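Local coordinates for uncharacterized protein (Bacteroides ovatus, PDB 4FS7) that is of unknown function but, as an extracellular leucine-rich repeat protein of the BspA type, probably binds other proteins, at residues G284-P289 and S307-G312; V302-S307 and V323-P328; V331-K336 and S353-G358. One frame throughout, in Å; residues are numbered along the deposited sequence. Where two conformers were deposited one is given.

Interaction 1: residues G284-P289 and S307-G312; sequences GSVIVP and SVKFIG. With EDO (1,2-ethanediol), chain C.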
loop_
_atom_site.group_PDB
_atom_site.type_symbol
_atom_site.label_atom_id
_atom_site.label_comp_id
_atom_site.label_asym_id
_atom_site.label_seq_id
_atom_site.Cartn_x
_atom_site.Cartn_y
_atom_site.Cartn_z
ATOM N N GLY A 284 1.475 23.976 -0.196
ATOM C CA GLY A 284 0.628 25.023 0.357
ATOM C C GLY A 284 -0.081 24.752 1.633
ATOM O O GLY A 284 -0.775 25.622 2.152
ATOM N N SER A 285 0.022 23.542 2.193
ATOM C CA SER A 285 -0.673 23.290 3.440
ATOM C C SER A 285 -0.027 24.085 4.571
ATOM O O SER A 285 1.177 24.367 4.557
ATOM C CB SER A 285 -0.728 21.809 3.799
ATOM O OG SER A 285 -1.647 21.610 4.870
ATOM N N VAL A 286 -0.828 24.459 5.559
ATOM C CA VAL A 286 -0.415 25.413 6.582
ATOM C C VAL A 286 0.847 24.981 7.368
ATOM O O VAL A 286 1.681 25.792 7.756
ATOM C CB VAL A 286 -1.581 25.805 7.515
ATOM C CG1 VAL A 286 -2.118 24.643 8.303
ATOM C CG2 VAL A 286 -1.169 26.893 8.449
ATOM N N ILE A 287 0.943 23.688 7.636
ATOM C CA ILE A 287 2.082 23.093 8.322
ATOM C C ILE A 287 2.793 22.168 7.334
ATOM O O ILE A 287 2.128 21.369 6.653
ATOM C CB ILE A 287 1.618 22.280 9.547
ATOM C CG1 ILE A 287 0.992 23.161 10.613
ATOM C CG2 ILE A 287 2.792 21.449 10.145
ATOM C CD1 ILE A 287 0.052 22.425 11.552
ATOM N N VAL A 288 4.121 22.241 7.287
ATOM C CA VAL A 288 4.970 21.212 6.697
ATOM C C VAL A 288 5.310 20.253 7.855
ATOM O O VAL A 288 6.061 20.628 8.736
ATOM C CB VAL A 288 6.298 21.740 6.099
ATOM C CG1 VAL A 288 7.150 20.561 5.498
ATOM C CG2 VAL A 288 6.041 22.822 5.050
ATOM N N PRO A 289 4.676 19.074 7.927
ATOM C CA PRO A 289 4.884 18.221 9.121
ATOM C C PRO A 289 6.311 17.739 9.295
ATOM O O PRO A 289 7.149 17.832 8.388
ATOM C CB PRO A 289 3.966 17.003 8.834
ATOM C CG PRO A 289 2.986 17.460 7.878
ATOM C CD PRO A 289 3.653 18.503 7.036
ATOM N N SER A 307 0.302 30.436 2.148
ATOM C CA SER A 307 -0.489 29.745 3.156
ATOM C C SER A 307 0.369 28.924 4.139
ATOM O O SER A 307 -0.150 28.492 5.149
ATOM C CB SER A 307 -1.518 28.832 2.470
ATOM O OG SER A 307 -0.929 28.079 1.420
ATOM N N VAL A 308 1.648 28.673 3.853
ATOM C CA VAL A 308 2.536 27.889 4.729
ATOM C C VAL A 308 3.033 28.753 5.881
ATOM O O VAL A 308 3.663 29.795 5.677
ATOM C CB VAL A 308 3.712 27.288 3.955
ATOM C CG1 VAL A 308 4.593 26.501 4.922
ATOM C CG2 VAL A 308 3.208 26.443 2.782
ATOM N N LYS A 309 2.817 28.289 7.094
ATOM C CA LYS A 309 3.204 29.029 8.282
ATOM C C LYS A 309 4.118 28.343 9.269
ATOM O O LYS A 309 4.699 28.985 10.131
ATOM C CB LYS A 309 1.949 29.511 9.007
ATOM C CG LYS A 309 1.129 30.505 8.112
ATOM C CD LYS A 309 -0.071 31.145 8.755
ATOM C CE LYS A 309 -0.891 31.892 7.658
ATOM N NZ LYS A 309 -2.016 32.675 8.225
ATOM N N PHE A 310 4.279 27.033 9.145
ATOM C CA PHE A 310 5.139 26.259 10.063
ATOM C C PHE A 310 5.963 25.259 9.301
ATOM O O PHE A 310 5.431 24.510 8.471
ATOM C CB PHE A 310 4.309 25.525 11.106
ATOM C CG PHE A 310 3.428 26.441 11.897
ATOM C CD1 PHE A 310 2.152 26.802 11.451
ATOM C CD2 PHE A 310 3.892 27.016 13.061
ATOM C CE1 PHE A 310 1.353 27.697 12.176
ATOM C CE2 PHE A 310 3.104 27.879 13.800
ATOM C CZ PHE A 310 1.832 28.232 13.344
ATOM N N ILE A 311 7.258 25.203 9.584
ATOM C CA ILE A 311 8.156 24.207 9.008
ATOM C C ILE A 311 8.536 23.232 10.131
ATOM O O ILE A 311 9.190 23.607 11.101
ATOM C CB ILE A 311 9.469 24.807 8.428
ATOM C CG1 ILE A 311 9.199 26.041 7.542
ATOM C CG2 ILE A 311 10.263 23.688 7.696
ATOM C CD1 ILE A 311 8.367 25.713 6.303
ATOM N N GLY A 312 8.060 21.989 10.034
ATOM C CA GLY A 312 8.215 21.035 11.057
ATOM C C GLY A 312 9.612 20.554 11.314
ATOM O O GLY A 312 10.498 20.680 10.482
HETATM C C1 EDO C . -0.686 19.855 7.381
HETATM O O1 EDO C . -1.085 21.283 7.446
HETATM C C2 EDO C . -0.733 19.098 8.735
HETATM O O2 EDO C . -2.008 18.427 8.910
#
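Val288 and Ile311 stand side by side and point the same way, with Val288 CG2 resting 3.9 Å from Ile311 CD1. The same valine methyl meets Val308 CG1, so one bump fills the notch between two side chains of the next coil. Val308 lays its other branch, CG2, against the backbone at Gly284 and Ser285, 3.4 Å from Ser285 O and next to Gly284 CA. On the other face Phe310 crosses Ile287 obliquely, bringing CD1 3.9 Å from Ile287 CG1. Just before the strands, Val286 CG2 loosely meets Lys309 CB. Backbone bonds hold these shapes in register. Val286 O is gripped twice, by Lys309 N at 2.8 Å on a lone pair and by the longer bond from Phe310 N; Val288 N then gives a nearly straight bond to Phe310 O (177°). Gly312 N reaches Val288 O at 2.7 Å, and the fit is so close that a CB on Gly312 would collide with that oxygen. Ser307 OG donates to Gly284 O at 2.6 Å. A 1,2-ethanediol, probably from the crystallisation liquor, takes the N-H of Ile287 on its O1. Such neighbouring short parallel strands, 287-288 and 310-311 on successive coils, fit the BspA-type leucine-rich repeat solenoid.

Interaction 2: residues V302-S307 and V323-P328; sequences VKLLDS and VSIDLP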
loop_
_atom_site.group_PDB
_atom_site.type_symbol
_atom_site.label_atom_id
_atom_site.label_comp_id
_atom_site.label_asym_id
_atom_site.label_seq_id
_atom_site.Cartn_x
_atom_site.Cartn_y
_atom_site.Cartn_z
ATOM N N VAL A 302 11.915 24.345 -4.268
ATOM C CA VAL A 302 10.836 24.275 -3.297
ATOM C C VAL A 302 10.052 25.562 -3.290
ATOM O O VAL A 302 10.596 26.634 -2.947
ATOM C CB VAL A 302 11.353 23.980 -1.867
ATOM C CG1 VAL A 302 10.181 23.955 -0.888
ATOM C CG2 VAL A 302 12.164 22.702 -1.812
ATOM N N LYS A 303 8.806 25.485 -3.745
ATOM C CA LYS A 303 7.868 26.589 -3.676
ATOM C C LYS A 303 6.904 26.395 -2.537
ATOM O O LYS A 303 6.045 25.514 -2.593
ATOM C CB LYS A 303 7.140 26.775 -5.008
ATOM C CG LYS A 303 6.035 27.850 -4.931
ATOM C CD LYS A 303 6.572 29.224 -4.736
ATOM C CE LYS A 303 5.422 30.238 -4.488
ATOM N NZ LYS A 303 5.943 31.661 -4.371
ATOM N N LEU A 304 7.072 27.179 -1.484
ATOM C CA LEU A 304 6.145 27.247 -0.356
ATOM C C LEU A 304 5.167 28.380 -0.589
ATOM O O LEU A 304 5.577 29.525 -0.721
ATOM C CB LEU A 304 6.874 27.441 0.983
ATOM C CG LEU A 304 7.893 26.366 1.325
ATOM C CD1 LEU A 304 8.562 26.740 2.685
ATOM C CD2 LEU A 304 7.286 24.939 1.334
ATOM N N LEU A 305 3.883 28.068 -0.674
ATOM C CA LEU A 305 2.865 29.083 -0.874
ATOM C C LEU A 305 2.676 29.949 0.378
ATOM O O LEU A 305 3.133 29.578 1.451
ATOM C CB LEU A 305 1.554 28.439 -1.309
ATOM C CG LEU A 305 1.654 27.640 -2.642
ATOM C CD1 LEU A 305 0.306 26.969 -2.931
ATOM C CD2 LEU A 305 2.159 28.424 -3.818
ATOM N N ASP A 306 2.055 31.125 0.216
ATOM C CA ASP A 306 1.855 32.073 1.292
ATOM C C ASP A 306 1.039 31.504 2.422
ATOM O O ASP A 306 1.013 32.060 3.518
ATOM C CB ASP A 306 1.184 33.343 0.770
ATOM C CG ASP A 306 2.045 34.176 -0.140
ATOM O OD1 ASP A 306 3.281 33.938 -0.267
ATOM O OD2 ASP A 306 1.439 35.121 -0.724
ATOM N N SER A 307 0.302 30.436 2.148
ATOM C CA SER A 307 -0.489 29.745 3.156
ATOM C C SER A 307 0.369 28.924 4.139
ATOM O O SER A 307 -0.150 28.492 5.149
ATOM C CB SER A 307 -1.518 28.832 2.470
ATOM O OG SER A 307 -0.929 28.079 1.420
ATOM N N VAL A 323 19.782 24.643 -2.635
ATOM C CA VAL A 323 20.651 25.823 -2.575
ATOM C C VAL A 323 19.894 27.029 -2.068
ATOM O O VAL A 323 20.436 27.868 -1.314
ATOM C CB VAL A 323 21.229 26.105 -3.990
ATOM C CG1 VAL A 323 21.871 27.526 -4.014
ATOM C CG2 VAL A 323 22.238 25.073 -4.309
ATOM N N SER A 324 18.649 27.174 -2.488
ATOM C CA SER A 324 17.805 28.343 -2.155
ATOM C C SER A 324 16.446 27.894 -1.674
ATOM O O SER A 324 15.857 26.959 -2.252
ATOM C CB SER A 324 17.591 29.238 -3.384
ATOM O OG SER A 324 18.835 29.594 -3.972
ATOM N N ILE A 325 15.907 28.613 -0.706
ATOM C CA ILE A 325 14.508 28.494 -0.374
ATOM C C ILE A 325 13.969 29.845 0.113
ATOM O O ILE A 325 14.609 30.552 0.918
ATOM C CB ILE A 325 14.222 27.348 0.593
ATOM C CG1 ILE A 325 12.713 27.035 0.692
ATOM C CG2 ILE A 325 14.851 27.671 1.986
ATOM C CD1 ILE A 325 12.390 25.793 1.550
ATOM N N ASP A 326 12.851 30.221 -0.488
ATOM C CA ASP A 326 12.134 31.449 -0.146
ATOM C C ASP A 326 11.072 31.083 0.850
ATOM O O ASP A 326 10.106 30.390 0.527
ATOM C CB ASP A 326 11.584 32.071 -1.430
ATOM C CG ASP A 326 10.808 33.365 -1.213
ATOM O OD1 ASP A 326 11.044 34.053 -0.220
ATOM O OD2 ASP A 326 9.978 33.693 -2.094
ATOM N N LEU A 327 11.259 31.503 2.085
ATOM C CA LEU A 327 10.266 31.286 3.147
ATOM C C LEU A 327 9.208 32.358 2.984
ATOM O O LEU A 327 9.541 33.547 2.888
ATOM C CB LEU A 327 10.898 31.368 4.525
ATOM C CG LEU A 327 11.924 30.266 4.842
ATOM C CD1 LEU A 327 12.312 30.383 6.327
ATOM C CD2 LEU A 327 11.426 28.880 4.473
ATOM N N PRO A 328 7.939 31.967 2.948
ATOM C CA PRO A 328 6.920 32.959 2.658
ATOM C C PRO A 328 6.637 33.865 3.839
ATOM O O PRO A 328 7.041 33.619 5.002
ATOM C CB PRO A 328 5.698 32.111 2.267
ATOM C CG PRO A 328 5.914 30.825 2.963
ATOM C CD PRO A 328 7.404 30.599 2.901
HETATM O O HOH W 1 13.885 26.527 -4.066
HETATM O O HOH W 2 12.174 28.932 -3.101
HETATM O O HOH W 3 9.391 28.933 -1.516
HETATM O O HOH W 4 8.494 31.598 -3.225
HETATM O O HOH W 5 7.673 31.330 -0.755
#
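Ser324 makes the first link, through water: its carbonyl O accepts from a water that in turn accepts the N-H of Val302. At Ile325, CG1 lies anti to the backbone N (chi1 -167°) and the chain runs on extended, which carries CD1 across to Val302 CG1 at 3.8 Å; the same methyl touches Leu304 CD1. The touching parts, 302-306 and 325-328, run only 10° apart, yet Val302 CA and Ile325 CA are 6.3 Å from each other, too wide for direct strand pairing. A second water fills the gap here, donating to Val302 O and accepting from Asp326 N. This is the seam between successive coils of the leucine-rich repeat solenoid, at the place where strand 301-304 forms the last member of its parallel sheet and the next coil is reached largely by bridging waters. Asp326 continues the pattern with its carbonyl O, 2.6 Å from a water that accepts the N-H of Leu304. Its exposed carboxylate holds another water between Asp326 OD2 and Lys303 NZ, so the opposite charges face each other at 5.1 Å without touching. Leu327 packs on Ile348 of the following coil and lies alongside Leu304, pointing the same way, with CD2 4.0 Å from Leu304 CD1. Pro328 makes direct contact without water: its ring crosses Leu304 obliquely, CD 3.7 Å from Leu304 CB. Pro328 CG lies 3.4 Å from Leu305 O, and its CB slides past the carboxylate of Asp306.

Interaction 3: residues V331-K336 and S353-G358; sequences VEEIGK and SLRKIG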
loop_
_atom_site.group_PDB
_atom_site.type_symbol
_atom_site.label_atom_id
_atom_site.label_comp_id
_atom_site.label_asym_id
_atom_site.label_seq_id
_atom_site.Cartn_x
_atom_site.Cartn_y
_atom_site.Cartn_z
ATOM N N VAL A 331 5.513 32.915 7.649
ATOM C CA VAL A 331 6.107 31.792 8.413
ATOM C C VAL A 331 6.395 32.209 9.854
ATOM O O VAL A 331 7.028 33.240 10.094
ATOM C CB VAL A 331 7.319 31.228 7.701
ATOM C CG1 VAL A 331 8.002 30.129 8.602
ATOM C CG2 VAL A 331 6.971 30.562 6.385
ATOM N N GLU A 332 5.925 31.393 10.786
ATOM C CA GLU A 332 6.056 31.676 12.215
ATOM C C GLU A 332 7.144 30.875 12.924
ATOM O O GLU A 332 7.716 31.365 13.895
ATOM C CB GLU A 332 4.738 31.405 12.937
ATOM C CG GLU A 332 3.581 32.304 12.437
ATOM C CD GLU A 332 2.300 32.179 13.232
ATOM O OE1 GLU A 332 2.297 31.690 14.392
ATOM O OE2 GLU A 332 1.276 32.633 12.674
ATOM N N GLU A 333 7.370 29.642 12.519
ATOM C CA GLU A 333 8.282 28.731 13.223
ATOM C C GLU A 333 9.034 27.873 12.236
ATOM O O GLU A 333 8.429 27.375 11.265
ATOM C CB GLU A 333 7.518 27.795 14.182
ATOM C CG GLU A 333 6.592 28.532 15.165
ATOM C CD GLU A 333 5.828 27.635 16.140
ATOM O OE1 GLU A 333 6.177 26.447 16.316
ATOM O OE2 GLU A 333 4.854 28.133 16.749
ATOM N N ILE A 334 10.316 27.676 12.529
ATOM C CA ILE A 334 11.165 26.697 11.885
ATOM C C ILE A 334 11.564 25.695 12.961
ATOM O O ILE A 334 12.062 26.102 14.000
ATOM C CB ILE A 334 12.498 27.373 11.282
ATOM C CG1 ILE A 334 12.130 28.346 10.145
ATOM C CG2 ILE A 334 13.495 26.330 10.813
ATOM C CD1 ILE A 334 13.290 29.295 9.698
ATOM N N GLY A 335 11.304 24.414 12.744
ATOM C CA GLY A 335 11.522 23.407 13.751
ATOM C C GLY A 335 12.936 22.968 14.004
ATOM O O GLY A 335 13.900 23.387 13.367
ATOM N N LYS A 336 13.075 22.155 15.049
ATOM C CA LYS A 336 14.355 21.537 15.389
ATOM C C LYS A 336 14.909 20.797 14.178
ATOM O O LYS A 336 14.176 20.037 13.528
ATOM C CB LYS A 336 14.128 20.568 16.563
ATOM C CG LYS A 336 15.332 19.739 16.935
ATOM C CD LYS A 336 15.114 18.901 18.199
ATOM C CE LYS A 336 16.359 18.153 18.600
ATOM N NZ LYS A 336 16.158 17.415 19.872
ATOM N N SER A 353 7.747 37.764 10.514
ATOM C CA SER A 353 6.744 36.952 11.225
ATOM C C SER A 353 7.360 35.820 12.055
ATOM O O SER A 353 6.696 35.243 12.904
ATOM C CB SER A 353 5.788 36.298 10.218
ATOM O OG SER A 353 6.486 35.697 9.145
ATOM N N LEU A 354 8.622 35.497 11.782
ATOM C CA LEU A 354 9.274 34.372 12.444
ATOM C C LEU A 354 9.425 34.636 13.916
ATOM O O LEU A 354 9.980 35.676 14.315
ATOM C CB LEU A 354 10.634 34.105 11.807
ATOM C CG LEU A 354 11.408 32.843 12.140
ATOM C CD1 LEU A 354 10.606 31.609 11.609
ATOM C CD2 LEU A 354 12.823 32.921 11.498
ATOM N N ARG A 355 8.975 33.684 14.714
ATOM C CA ARG A 355 9.010 33.768 16.163
ATOM C C ARG A 355 9.991 32.809 16.804
ATOM O O ARG A 355 10.442 33.049 17.917
ATOM C CB ARG A 355 7.610 33.473 16.736
ATOM C CG ARG A 355 6.514 34.420 16.292
ATOM C CD ARG A 355 5.229 34.144 17.084
ATOM N NE ARG A 355 4.474 32.966 16.616
ATOM C CZ ARG A 355 4.578 31.710 17.097
ATOM N NH1 ARG A 355 5.446 31.422 18.089
ATOM N NH2 ARG A 355 3.808 30.721 16.581
ATOM N N LYS A 356 10.286 31.713 16.141
ATOM C CA LYS A 356 11.055 30.612 16.765
ATOM C C LYS A 356 11.863 29.881 15.696
ATOM O O LYS A 356 11.345 29.594 14.634
ATOM C CB LYS A 356 10.084 29.608 17.475
ATOM C CG LYS A 356 10.803 28.594 18.388
ATOM C CD LYS A 356 9.904 27.508 18.960
ATOM C CE LYS A 356 8.868 28.000 19.923
ATOM N NZ LYS A 356 9.427 28.696 21.148
ATOM N N ILE A 357 13.103 29.542 16.039
ATOM C CA ILE A 357 13.944 28.642 15.290
ATOM C C ILE A 357 14.338 27.511 16.242
ATOM O O ILE A 357 14.759 27.769 17.358
ATOM C CB ILE A 357 15.221 29.329 14.744
ATOM C CG1 ILE A 357 14.808 30.444 13.764
ATOM C CG2 ILE A 357 16.189 28.331 14.087
ATOM C CD1 ILE A 357 15.969 31.350 13.334
ATOM N N GLY A 358 14.144 26.270 15.808
ATOM C CA GLY A 358 14.408 25.130 16.669
ATOM C C GLY A 358 15.873 24.755 16.749
ATOM O O GLY A 358 16.711 25.212 15.973
#
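Two consecutive coils of the leucine-rich repeat solenoid run parallel here, closely packed on the inside and salt-bridged on the outside. Inside, Ile334 crosses Leu354 at about a right angle, its CG1 3.9 Å from Leu354 CD1, and Val331 CG1 adds to the same buried patch. The backbone is equally snug: Ile334 N bonds to Lys356 O at 3.0 Å and Ile334 O receives Gly358 N, while Glu332 O takes the N-H of Arg355 from above its carbonyl plane.

The opposite face is more open and belongs to charge. Arg355, bent at chi3 (-78°), folds back so that its guanidinium lies with one face over Glu332 O and NH2 between two carboxylates. Glu332 OE1 forms a salt bridge with Arg355 NH2 at 2.8 Å, in the guanidinium plane, and Glu333 OE2 a second one to the same Arg355 NH2, from a tilted approach; both use anti lone pairs, and the carboxylate planes stand 71° and 83° from the guanidinium. Phe310 of the preceding coil packs against all three side chains. An alanine in place of Glu332 would remove one of the two carboxylates and would probably leave the guanidinium less firmly fixed. Farther along this face Lys356 turns away, its NZ 6.2 Å from Glu333 OE1. At the far end the backbones close up again: Gly358 CA lies 3.6 Å from Lys336 N, where a CB would clash.

All three contacts lie near the C-terminal end of the solenoid, on the same side of the chain's centre. Interactions 1 and 2 alternate along the chain and share Ser307, with centres about 10 Å apart; interaction 3 follows both, its centre about 11 Å from interaction 1 and 14 Å from interaction 2. Interactions 1 and 3 belong to one parallel sheet, ordered 287-288, 310-311, 333-334, 356-357, and Lys309 O and Ile311 O probably accept hydrogen bonds from Glu332 N and Gly335 N. Interaction 2 lies along another side of the coils, yet Leu304 touches Ile311 and Leu327 touches Ile334. Successive coils are thus joined on two sides around a common apolar interior.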